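Local coordinates for iron-regulated ABC transporter siderophore-binding protein SirA (PDB 3MWF) that binds the siderophore staphyloferrin B with ferric iron and probably hands it to an ABC transporter for import, at residues A89-N94 / S109-F114; A145-D150 / D285-K290; E213-M218 / T246-W251. All blocks are in the same frame, centred on the assembly; numbering follows the deposited sequence.

Contact 1 of 3, residues A89-N94 / S109-F114. With SE8 (5-[(2-{[(3S)-5-{[(2S)-2-amino-2-carboxyethyl]amino}-3-carboxy-3-hydroxy-5-oxopentanoyl]amino}ethyl)amino]-2,5-dioxopentanoic acid), chain C.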
loop_
_atom_site.group_PDB
_atom_site.type_symbol
_atom_site.label_atom_id
_atom_site.label_comp_id
_atom_site.label_asym_id
_atom_site.label_seq_id
_atom_site.Cartn_x
_atom_site.Cartn_y
_atom_site.Cartn_z
ATOM N N ALA A 89 1.864 1.047 -15.018
ATOM C CA ALA A 89 3.190 0.663 -14.541
ATOM C C ALA A 89 3.564 1.608 -13.411
ATOM O O ALA A 89 2.802 2.525 -13.108
ATOM C CB ALA A 89 4.234 0.780 -15.673
ATOM N N SER A 90 4.714 1.346 -12.799
ATOM C CA SER A 90 5.293 2.251 -11.794
ATOM C C SER A 90 6.768 2.477 -12.127
ATOM O O SER A 90 7.437 1.594 -12.697
ATOM C CB SER A 90 5.146 1.649 -10.378
ATOM O OG SER A 90 5.950 0.483 -10.214
ATOM N N LYS A 91 7.291 3.640 -11.746
ATOM C CA LYS A 91 8.717 3.900 -11.928
ATOM C C LYS A 91 9.499 2.942 -11.031
ATOM O O LYS A 91 10.485 2.336 -11.448
ATOM C CB LYS A 91 9.028 5.380 -11.626
ATOM C CG LYS A 91 10.470 5.828 -11.898
ATOM C CD LYS A 91 10.449 7.334 -12.160
ATOM C CE LYS A 91 11.408 8.113 -11.258
ATOM N NZ LYS A 91 12.852 7.906 -11.634
ATOM N N VAL A 92 9.029 2.743 -9.797
ATOM C CA VAL A 92 9.789 1.886 -8.911
ATOM C C VAL A 92 9.997 0.447 -9.448
ATOM O O VAL A 92 11.096 -0.107 -9.343
ATOM C CB VAL A 92 9.252 1.922 -7.461
ATOM C CG1 VAL A 92 7.861 1.324 -7.370
ATOM C CG2 VAL A 92 10.237 1.204 -6.567
ATOM N N ARG A 93 8.967 -0.152 -10.036
ATOM C CA ARG A 93 9.124 -1.510 -10.550
ATOM C C ARG A 93 9.645 -1.556 -11.981
ATOM O O ARG A 93 10.421 -2.443 -12.320
ATOM C CB ARG A 93 7.799 -2.269 -10.528
ATOM C CG ARG A 93 7.090 -2.320 -9.155
ATOM C CD ARG A 93 7.949 -2.930 -8.102
ATOM N NE ARG A 93 7.153 -3.068 -6.889
ATOM C CZ ARG A 93 7.665 -3.242 -5.679
ATOM N NH1 ARG A 93 8.980 -3.274 -5.504
ATOM N NH2 ARG A 93 6.845 -3.384 -4.640
ATOM N N ASN A 94 9.202 -0.607 -12.799
ATOM C CA ASN A 94 9.304 -0.812 -14.251
ATOM C C ASN A 94 10.095 0.266 -14.983
ATOM O O ASN A 94 10.060 0.305 -16.213
ATOM C CB ASN A 94 7.910 -0.878 -14.901
ATOM C CG ASN A 94 6.925 -1.771 -14.131
ATOM O OD1 ASN A 94 5.871 -1.301 -13.693
ATOM N ND2 ASN A 94 7.249 -3.070 -14.008
ATOM N N SER A 109 2.358 5.623 -15.832
ATOM C CA SER A 109 3.164 5.199 -14.660
ATOM C C SER A 109 3.058 6.178 -13.484
ATOM O O SER A 109 3.214 7.388 -13.674
ATOM C CB SER A 109 4.637 5.091 -15.079
ATOM O OG SER A 109 5.465 4.583 -14.035
ATOM N N THR A 110 2.803 5.668 -12.273
ATOM C CA THR A 110 2.949 6.476 -11.059
ATOM C C THR A 110 4.381 6.307 -10.587
ATOM O O THR A 110 5.101 5.424 -11.038
ATOM C CB THR A 110 2.064 5.947 -9.937
ATOM O OG1 THR A 110 2.248 4.518 -9.874
ATOM C CG2 THR A 110 0.576 6.257 -10.201
ATOM N N ASP A 111 4.808 7.150 -9.656
ATOM C CA ASP A 111 6.160 7.045 -9.114
ATOM C C ASP A 111 6.338 5.724 -8.343
ATOM O O ASP A 111 7.342 5.017 -8.500
ATOM C CB ASP A 111 6.400 8.183 -8.136
ATOM C CG ASP A 111 6.797 9.488 -8.809
ATOM O OD1 ASP A 111 7.380 9.477 -9.919
ATOM O OD2 ASP A 111 6.588 10.544 -8.164
ATOM N N THR A 112 5.379 5.421 -7.473
ATOM C CA THR A 112 5.501 4.188 -6.686
ATOM C C THR A 112 4.188 3.425 -6.645
ATOM O O THR A 112 3.274 3.705 -7.401
ATOM C CB THR A 112 6.043 4.428 -5.259
ATOM O OG1 THR A 112 6.413 3.165 -4.598
ATOM C CG2 THR A 112 5.011 5.200 -4.472
ATOM N N VAL A 113 4.128 2.454 -5.739
ATOM C CA VAL A 113 3.053 1.475 -5.802
ATOM C C VAL A 113 2.002 1.683 -4.721
ATOM O O VAL A 113 0.977 1.013 -4.747
ATOM C CB VAL A 113 3.596 0.014 -5.717
ATOM C CG1 VAL A 113 4.573 -0.263 -6.868
ATOM C CG2 VAL A 113 4.248 -0.260 -4.318
ATOM N N PHE A 114 2.306 2.534 -3.741
ATOM C CA PHE A 114 1.457 2.572 -2.526
ATOM C C PHE A 114 0.629 3.844 -2.370
ATOM O O PHE A 114 -0.187 3.939 -1.414
ATOM C CB PHE A 114 2.292 2.311 -1.247
ATOM C CG PHE A 114 3.442 3.260 -1.070
ATOM C CD1 PHE A 114 3.218 4.600 -0.678
ATOM C CD2 PHE A 114 4.746 2.831 -1.297
ATOM C CE1 PHE A 114 4.305 5.490 -0.542
ATOM C CE2 PHE A 114 5.836 3.673 -1.148
ATOM C CZ PHE A 114 5.623 5.029 -0.754
HETATM C C1 SE8 C . 9.962 -6.722 -3.251
HETATM C C2 SE8 C . 9.807 -7.340 -1.890
HETATM C C3 SE8 C . 8.447 -8.008 -1.752
HETATM N N4 SE8 C . 7.342 -7.056 -1.784
HETATM C C5 SE8 C . 6.824 -6.549 -0.684
HETATM C C6 SE8 C . 5.800 -5.454 -0.857
HETATM C C7 SE8 C . 6.481 -4.097 -1.037
HETATM C C8 SE8 C . 5.394 -3.061 -1.382
HETATM C C9 SE8 C . 5.878 -1.613 -1.376
HETATM N N10 SE8 C . 7.119 -1.367 -1.791
HETATM C C11 SE8 C . 7.581 0.002 -1.824
HETATM C C12 SE8 C . 7.947 0.417 -3.239
HETATM N N13 SE8 C . 8.818 1.584 -3.262
HETATM C C14 SE8 C . 10.174 1.534 -3.103
HETATM C C15 SE8 C . 10.897 0.235 -3.306
HETATM C C16 SE8 C . 10.677 -0.472 -1.992
HETATM C C17 SE8 C . 10.592 -1.965 -2.058
HETATM C C18 SE8 C . 11.545 -2.636 -1.187
HETATM O O19 SE8 C . 10.166 -7.483 -4.233
HETATM O O20 SE8 C . 9.934 -5.478 -3.341
HETATM N N21 SE8 C . 9.982 -6.293 -0.865
HETATM O O22 SE8 C . 7.125 -6.904 0.439
HETATM C C23 SE8 C . 7.255 -3.729 0.216
HETATM O O24 SE8 C . 6.633 -3.326 1.231
HETATM O O25 SE8 C . 8.509 -3.816 0.220
HETATM O O26 SE8 C . 7.456 -4.207 -2.089
HETATM O O27 SE8 C . 5.115 -0.724 -1.012
HETATM O O28 SE8 C . 10.835 2.501 -2.771
HETATM O O29 SE8 C . 9.708 -2.569 -2.673
HETATM O O30 SE8 C . 11.273 -3.765 -0.794
HETATM O O31 SE8 C . 12.591 -2.042 -0.820
#
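The Arg93 guanidinium has SE8 C12 over one face and SE8 C7 at its edge, in plane. Val113 CG1 meets the group obliquely, 3.8 Å from Arg93 NE. The Phe114 ring carries Thr112 CG2 over the centre of one face, 3.7 Å above the plane, and has SE8 O27 at its edge. Arg93 holds the ligand with both terminal nitrogens. Arg93 NH2 gives a fairly straight bond to SE8 O26 (2.7 Å, 160° at the hydrogen). Arg93 NH1 bonds to SE8 O29 at 3.0 Å and more weakly to SE8 O20. NE forms a salt bridge with Glu71, a second-shell partner that, with the ligand bonds, would limit rotation of the guanidinium.

Val92 divides its two branches. Val92 CG2, anti to the backbone N, reaches SE8 C15 at 3.5 Å. Val92 CG1 lies 3.7 Å from Val113 CG1, and the two side chains cross at about a right angle. Val113 sends its own CG2 to SE8 O27. Strands 86-90 and 107-110 run parallel here. Thr110 N bonds to Ala89 O, and Lys91 N to Thr110 O at 2.9 Å. Thr110 O also accepts from Ser109 OG. Past the strand ends Val92 N, in the helix, still bonds to Asp111 O at 3.1 Å. Ser90 OG caps the helix by accepting from Arg93 N, while Thr110 OG1 bonds to Thr112 O and to Tyr28. The arrangement is characteristic of siderophore-binding proteins of the periplasmic binding protein family: loops and a short helix at the C-terminal ends of parallel strands form one wall of the ligand pocket.

Contact 2 of 3, residues A145-D150 / D285-K290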
loop_
_atom_site.group_PDB
_atom_site.type_symbol
_atom_site.label_atom_id
_atom_site.label_comp_id
_atom_site.label_asym_id
_atom_site.label_seq_id
_atom_site.Cartn_x
_atom_site.Cartn_y
_atom_site.Cartn_z
ATOM N N ALA A 145 -12.346 11.764 7.495
ATOM C CA ALA A 145 -12.938 12.835 8.337
ATOM C C ALA A 145 -13.706 12.266 9.532
ATOM O O ALA A 145 -13.542 12.741 10.668
ATOM C CB ALA A 145 -13.830 13.777 7.492
ATOM N N ALA A 146 -14.533 11.251 9.289
ATOM C CA ALA A 146 -15.266 10.575 10.363
ATOM C C ALA A 146 -14.344 9.905 11.364
ATOM O O ALA A 146 -14.598 9.930 12.563
ATOM C CB ALA A 146 -16.248 9.535 9.782
ATOM N N PHE A 147 -13.259 9.289 10.877
ATOM C CA PHE A 147 -12.332 8.670 11.796
ATOM C C PHE A 147 -11.685 9.695 12.741
ATOM O O PHE A 147 -11.536 9.438 13.945
ATOM C CB PHE A 147 -11.221 7.894 11.070
ATOM C CG PHE A 147 -10.254 7.237 12.033
ATOM C CD1 PHE A 147 -10.508 5.959 12.533
ATOM C CD2 PHE A 147 -9.117 7.930 12.492
ATOM C CE1 PHE A 147 -9.649 5.361 13.441
ATOM C CE2 PHE A 147 -8.251 7.332 13.419
ATOM C CZ PHE A 147 -8.510 6.057 13.891
ATOM N N GLN A 148 -11.275 10.821 12.179
ATOM C CA GLN A 148 -10.655 11.899 12.972
ATOM C C GLN A 148 -11.615 12.383 14.070
ATOM O O GLN A 148 -11.205 12.532 15.224
ATOM C CB GLN A 148 -10.242 13.048 12.069
ATOM C CG GLN A 148 -9.026 12.659 11.204
ATOM C CD GLN A 148 -8.351 13.829 10.572
ATOM O OE1 GLN A 148 -7.827 13.735 9.457
ATOM N NE2 GLN A 148 -8.340 14.953 11.276
ATOM N N LYS A 149 -12.884 12.550 13.711
ATOM C CA LYS A 149 -13.917 12.925 14.699
ATOM C C LYS A 149 -14.062 11.899 15.826
ATOM O O LYS A 149 -14.056 12.262 17.001
ATOM C CB LYS A 149 -15.273 13.184 14.021
ATOM C CG LYS A 149 -15.301 14.366 13.068
ATOM C CD LYS A 149 -16.766 14.710 12.680
ATOM C CE LYS A 149 -16.908 15.275 11.261
ATOM N NZ LYS A 149 -15.801 16.180 10.859
ATOM N N ASP A 150 -14.166 10.618 15.474
ATOM C CA ASP A 150 -14.325 9.547 16.440
ATOM C C ASP A 150 -13.073 9.349 17.302
ATOM O O ASP A 150 -13.167 9.010 18.488
ATOM C CB ASP A 150 -14.689 8.238 15.724
ATOM C CG ASP A 150 -16.010 8.328 14.954
ATOM O OD1 ASP A 150 -16.871 9.162 15.333
ATOM O OD2 ASP A 150 -16.202 7.570 13.977
ATOM N N ASP A 285 -11.328 0.574 8.938
ATOM C CA ASP A 285 -12.207 -0.318 9.724
ATOM C C ASP A 285 -11.422 -1.092 10.773
ATOM O O ASP A 285 -11.872 -1.224 11.919
ATOM C CB ASP A 285 -12.907 -1.337 8.809
ATOM C CG ASP A 285 -14.065 -0.759 8.054
ATOM O OD1 ASP A 285 -14.527 0.374 8.352
ATOM O OD2 ASP A 285 -14.528 -1.480 7.138
ATOM N N ASP A 286 -10.256 -1.619 10.383
ATOM C CA ASP A 286 -9.372 -2.333 11.300
ATOM C C ASP A 286 -9.009 -1.483 12.511
ATOM O O ASP A 286 -8.997 -1.976 13.637
ATOM C CB ASP A 286 -8.088 -2.761 10.590
ATOM C CG ASP A 286 -8.232 -4.075 9.862
ATOM O OD1 ASP A 286 -9.326 -4.669 9.918
ATOM O OD2 ASP A 286 -7.237 -4.512 9.231
ATOM N N LEU A 287 -8.703 -0.212 12.262
ATOM C CA LEU A 287 -8.352 0.726 13.319
ATOM C C LEU A 287 -9.482 0.944 14.332
ATOM O O LEU A 287 -9.229 0.935 15.531
ATOM C CB LEU A 287 -7.921 2.058 12.720
ATOM C CG LEU A 287 -6.557 2.046 12.033
ATOM C CD1 LEU A 287 -6.399 3.374 11.319
ATOM C CD2 LEU A 287 -5.424 1.803 13.045
ATOM N N TYR A 288 -10.716 1.098 13.860
ATOM C CA TYR A 288 -11.854 1.177 14.800
ATOM C C TYR A 288 -11.868 -0.028 15.732
ATOM O O TYR A 288 -12.051 0.108 16.947
ATOM C CB TYR A 288 -13.170 1.269 14.047
ATOM C CG TYR A 288 -13.548 2.654 13.598
ATOM C CD1 TYR A 288 -14.093 3.578 14.493
ATOM C CD2 TYR A 288 -13.401 3.031 12.276
ATOM C CE1 TYR A 288 -14.465 4.839 14.068
ATOM C CE2 TYR A 288 -13.770 4.278 11.831
ATOM C CZ TYR A 288 -14.297 5.197 12.738
ATOM O OH TYR A 288 -14.657 6.433 12.274
ATOM N N GLU A 289 -11.637 -1.215 15.173
ATOM C CA GLU A 289 -11.626 -2.450 15.957
ATOM C C GLU A 289 -10.413 -2.586 16.889
ATOM O O GLU A 289 -10.583 -2.842 18.083
ATOM C CB GLU A 289 -11.717 -3.657 15.012
ATOM C CG GLU A 289 -11.890 -4.978 15.684
ATOM C CD GLU A 289 -11.626 -6.105 14.717
ATOM O OE1 GLU A 289 -12.396 -6.201 13.744
ATOM O OE2 GLU A 289 -10.639 -6.854 14.912
ATOM N N LYS A 290 -9.205 -2.409 16.355
ATOM C CA LYS A 290 -7.992 -2.629 17.128
ATOM C C LYS A 290 -7.823 -1.562 18.208
ATOM O O LYS A 290 -7.230 -1.844 19.249
ATOM C CB LYS A 290 -6.727 -2.687 16.242
ATOM C CG LYS A 290 -6.689 -3.846 15.200
ATOM C CD LYS A 290 -6.770 -5.240 15.803
ATOM C CE LYS A 290 -6.675 -6.336 14.693
ATOM N NZ LYS A 290 -7.921 -6.489 13.889
#
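Phe147 overlaps Tyr288 edge to face. Its CD1 stands 3.7 Å above the tyrosine ring, offset toward the rim and close to CE2 and CZ. The planes are turned 78° apart, and the centroids are 5.3 Å from each other. This is a T-shaped pair in which Phe147 gives the edge and Tyr288 the face. The two side chains slide past each other in opposite directions, each reaching toward the other helix. Phe147 CE1 also touches Leu287 CB at 3.8 Å, with the side chains crossing at about a right angle.

Over these turns the axes of segments 145-150 and 285-290 run 14° from parallel and come to 11.5 Å, so long aromatic side chains fill the gap. Segment 145-150 belongs to helix 130-155. This is the long helix that spans the two lobes, as is usual in siderophore-binding proteins of this family. The contact joins the end of the last helix, 277-290, to the spanning helix.

Tyr288 OH reaches past the phenylalanine to Asp150. Tyr288 OH donates to Asp150 OD2 at 2.6 Å, a short bond that meets the carboxylate on its anti side, 20° out of plane. Asp150 CG lies at the edge of the tyrosine ring, near its plane. Tyr288 OH also comes within 3.3 Å of Phe147 CA, so it sits close against the helix backbone. Asp150 is buried, and the short hydrogen bond from Tyr288 would probably stabilise its carboxylate. Its OD1 accepts a weak hydrogen bond from Gln296 NE2. Tyr288 has a cation-pi partner in Lys295. Ile293 touches Phe147 and Asp150, while Leu188 packs on both Phe147 and Leu287.

Contact 3 of 3, residues E213-M218 / T246-W251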
loop_
_atom_site.group_PDB
_atom_site.type_symbol
_atom_site.label_atom_id
_atom_site.label_comp_id
_atom_site.label_asym_id
_atom_site.label_seq_id
_atom_site.Cartn_x
_atom_site.Cartn_y
_atom_site.Cartn_z
ATOM N N GLU A 213 19.433 -1.925 18.271
ATOM C CA GLU A 213 19.761 -0.613 18.826
ATOM C C GLU A 213 18.922 0.512 18.221
ATOM O O GLU A 213 18.788 1.575 18.826
ATOM C CB GLU A 213 21.248 -0.291 18.641
ATOM C CG GLU A 213 22.173 -1.044 19.575
ATOM C CD GLU A 213 23.420 -0.240 19.916
ATOM O OE1 GLU A 213 24.287 -0.793 20.622
ATOM O OE2 GLU A 213 23.530 0.950 19.497
ATOM N N SER A 214 18.364 0.281 17.032
ATOM C CA SER A 214 17.516 1.296 16.373
ATOM C C SER A 214 16.053 1.259 16.813
ATOM O O SER A 214 15.256 2.079 16.403
ATOM C CB SER A 214 17.615 1.181 14.851
ATOM O OG SER A 214 18.985 1.249 14.472
ATOM N N ILE A 215 15.705 0.290 17.654
ATOM C CA ILE A 215 14.317 0.149 18.096
ATOM C C ILE A 215 13.688 1.458 18.630
ATOM O O ILE A 215 12.515 1.732 18.350
ATOM C CB ILE A 215 14.167 -1.040 19.063
ATOM C CG1 ILE A 215 14.154 -2.340 18.232
ATOM C CG2 ILE A 215 12.892 -0.895 19.904
ATOM C CD1 ILE A 215 14.342 -3.621 19.072
ATOM N N PRO A 216 14.458 2.302 19.350
ATOM C CA PRO A 216 13.836 3.556 19.786
ATOM C C PRO A 216 13.201 4.429 18.708
ATOM O O PRO A 216 12.324 5.226 19.023
ATOM C CB PRO A 216 14.999 4.281 20.483
ATOM C CG PRO A 216 15.762 3.137 21.104
ATOM C CD PRO A 216 15.764 2.093 20.010
ATOM N N LEU A 217 13.651 4.306 17.451
ATOM C CA LEU A 217 13.049 5.036 16.352
ATOM C C LEU A 217 11.561 4.688 16.159
ATOM O O LEU A 217 10.806 5.482 15.578
ATOM C CB LEU A 217 13.862 4.836 15.049
ATOM C CG LEU A 217 13.531 5.691 13.818
ATOM C CD1 LEU A 217 13.705 7.186 14.138
ATOM C CD2 LEU A 217 14.417 5.290 12.598
ATOM N N MET A 218 11.164 3.512 16.647
ATOM C CA MET A 218 9.793 3.033 16.562
ATOM C C MET A 218 8.872 3.675 17.586
ATOM O O MET A 218 7.658 3.428 17.576
ATOM C CB MET A 218 9.785 1.514 16.849
ATOM C CG MET A 218 10.612 0.729 15.848
ATOM S SD MET A 218 10.641 -0.986 16.422
ATOM C CE MET A 218 11.693 -1.661 15.159
ATOM N N THR A 246 11.282 -8.416 19.730
ATOM C CA THR A 246 10.283 -8.083 20.768
ATOM C C THR A 246 10.754 -8.544 22.157
ATOM O O THR A 246 10.199 -8.101 23.164
ATOM C CB THR A 246 8.851 -8.591 20.479
ATOM O OG1 THR A 246 8.839 -10.033 20.405
ATOM C CG2 THR A 246 8.277 -7.945 19.170
ATOM N N SER A 247 11.792 -9.378 22.183
ATOM C CA SER A 247 12.415 -9.886 23.418
ATOM C C SER A 247 13.497 -8.949 23.968
ATOM O O SER A 247 14.003 -9.161 25.080
ATOM C CB SER A 247 13.069 -11.249 23.153
ATOM O OG SER A 247 12.062 -12.219 23.071
ATOM N N SER A 248 13.858 -7.921 23.196
ATOM C CA SER A 248 14.962 -7.035 23.563
ATOM C C SER A 248 14.546 -6.026 24.626
ATOM O O SER A 248 13.370 -5.637 24.726
ATOM C CB SER A 248 15.503 -6.282 22.340
ATOM O OG SER A 248 14.485 -5.435 21.858
ATOM N N LYS A 249 15.519 -5.571 25.403
ATOM C CA LYS A 249 15.251 -4.496 26.377
ATOM C C LYS A 249 14.760 -3.220 25.688
ATOM O O LYS A 249 13.941 -2.486 26.247
ATOM C CB LYS A 249 16.478 -4.205 27.247
ATOM C CG LYS A 249 17.726 -3.738 26.494
ATOM C CD LYS A 249 18.465 -2.572 27.184
ATOM C CE LYS A 249 19.058 -2.915 28.557
ATOM N NZ LYS A 249 19.616 -1.671 29.206
ATOM N N GLU A 250 15.254 -2.983 24.464
ATOM C CA GLU A 250 14.811 -1.798 23.693
ATOM C C GLU A 250 13.316 -1.833 23.410
ATOM O O GLU A 250 12.620 -0.840 23.579
ATOM C CB GLU A 250 15.596 -1.651 22.376
ATOM C CG GLU A 250 17.079 -1.299 22.533
ATOM C CD GLU A 250 18.007 -2.500 22.758
ATOM O OE1 GLU A 250 17.546 -3.674 22.823
ATOM O OE2 GLU A 250 19.239 -2.268 22.842
ATOM N N TRP A 251 12.809 -2.998 23.002
ATOM C CA TRP A 251 11.404 -3.107 22.703
ATOM C C TRP A 251 10.579 -2.881 23.980
ATOM O O TRP A 251 9.564 -2.198 23.973
ATOM C CB TRP A 251 11.115 -4.490 22.094
ATOM C CG TRP A 251 9.675 -4.708 21.750
ATOM C CD1 TRP A 251 8.736 -5.328 22.528
ATOM C CD2 TRP A 251 9.011 -4.350 20.524
ATOM N NE1 TRP A 251 7.538 -5.370 21.870
ATOM C CE2 TRP A 251 7.680 -4.780 20.634
ATOM C CE3 TRP A 251 9.430 -3.722 19.331
ATOM C CZ2 TRP A 251 6.739 -4.582 19.615
ATOM C CZ3 TRP A 251 8.496 -3.531 18.306
ATOM C CH2 TRP A 251 7.161 -3.955 18.461
#
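Ile215 crosses Glu250 at about a right angle, CB against CB at 3.7 Å. The two branches of the isoleucine go different ways. CG2, anti to the backbone N, lies against Glu250 CB, the Glu250 carbonyl and Trp251 N. Ile215 CD1 ends at Ser248 OG, 3.3 Å away. Glu250 CG comes 4.4 Å from Pro216 CD.

Met218 and Trp251 also cross at about a right angle. The Met218 chain is extended beyond CG, and Met218 SD comes to the edge of the indole, 3.8 Å from Trp251 CZ3. The sulfur is 79° off the normal of the six-membered ring. This is a Met-aromatic contact of the edge type. Thr246 CG2 lies over one indole face, offset toward the rim. Met218 also packs on strands 173-176 and 206-209 of the five-stranded sheet and on Trp245 of helix 236-246, which places the contact beside that sheet.

Ser248 is the N-cap of helix 249-253: Ser248 OG accepts from Trp251 N at 3.2 Å and bonds to Trp245 O. No hydrogen bond joins the two segments, so this packing of a 3-10 turn against the start of a weakly bonded helix rests on apolar and sulfur contacts.

Contact 1 is the ligand-binding one of the three. It supplies Val92, Arg93, Thr112, Val113 and Phe114 to the pocket, and the Arg93 side chain comes about 4 Å from the ferric ion. Contacts 2 and 3 add none. Their centres lie about 29 Å and 32 Å from that of contact 1, and contact 2 is on the opposite side of the chain's centre. Contact 3 packs beside the five-stranded sheet of the other lobe, whose strand 173-176 carries Arg174 and Tyr176, with Arg169 just beyond strand 163-168. All three bind the ligand. In sequence contact 3 falls between the segments of contact 2, yet the centres of contacts 2 and 3 are about 28 Å apart. No two contacts touch.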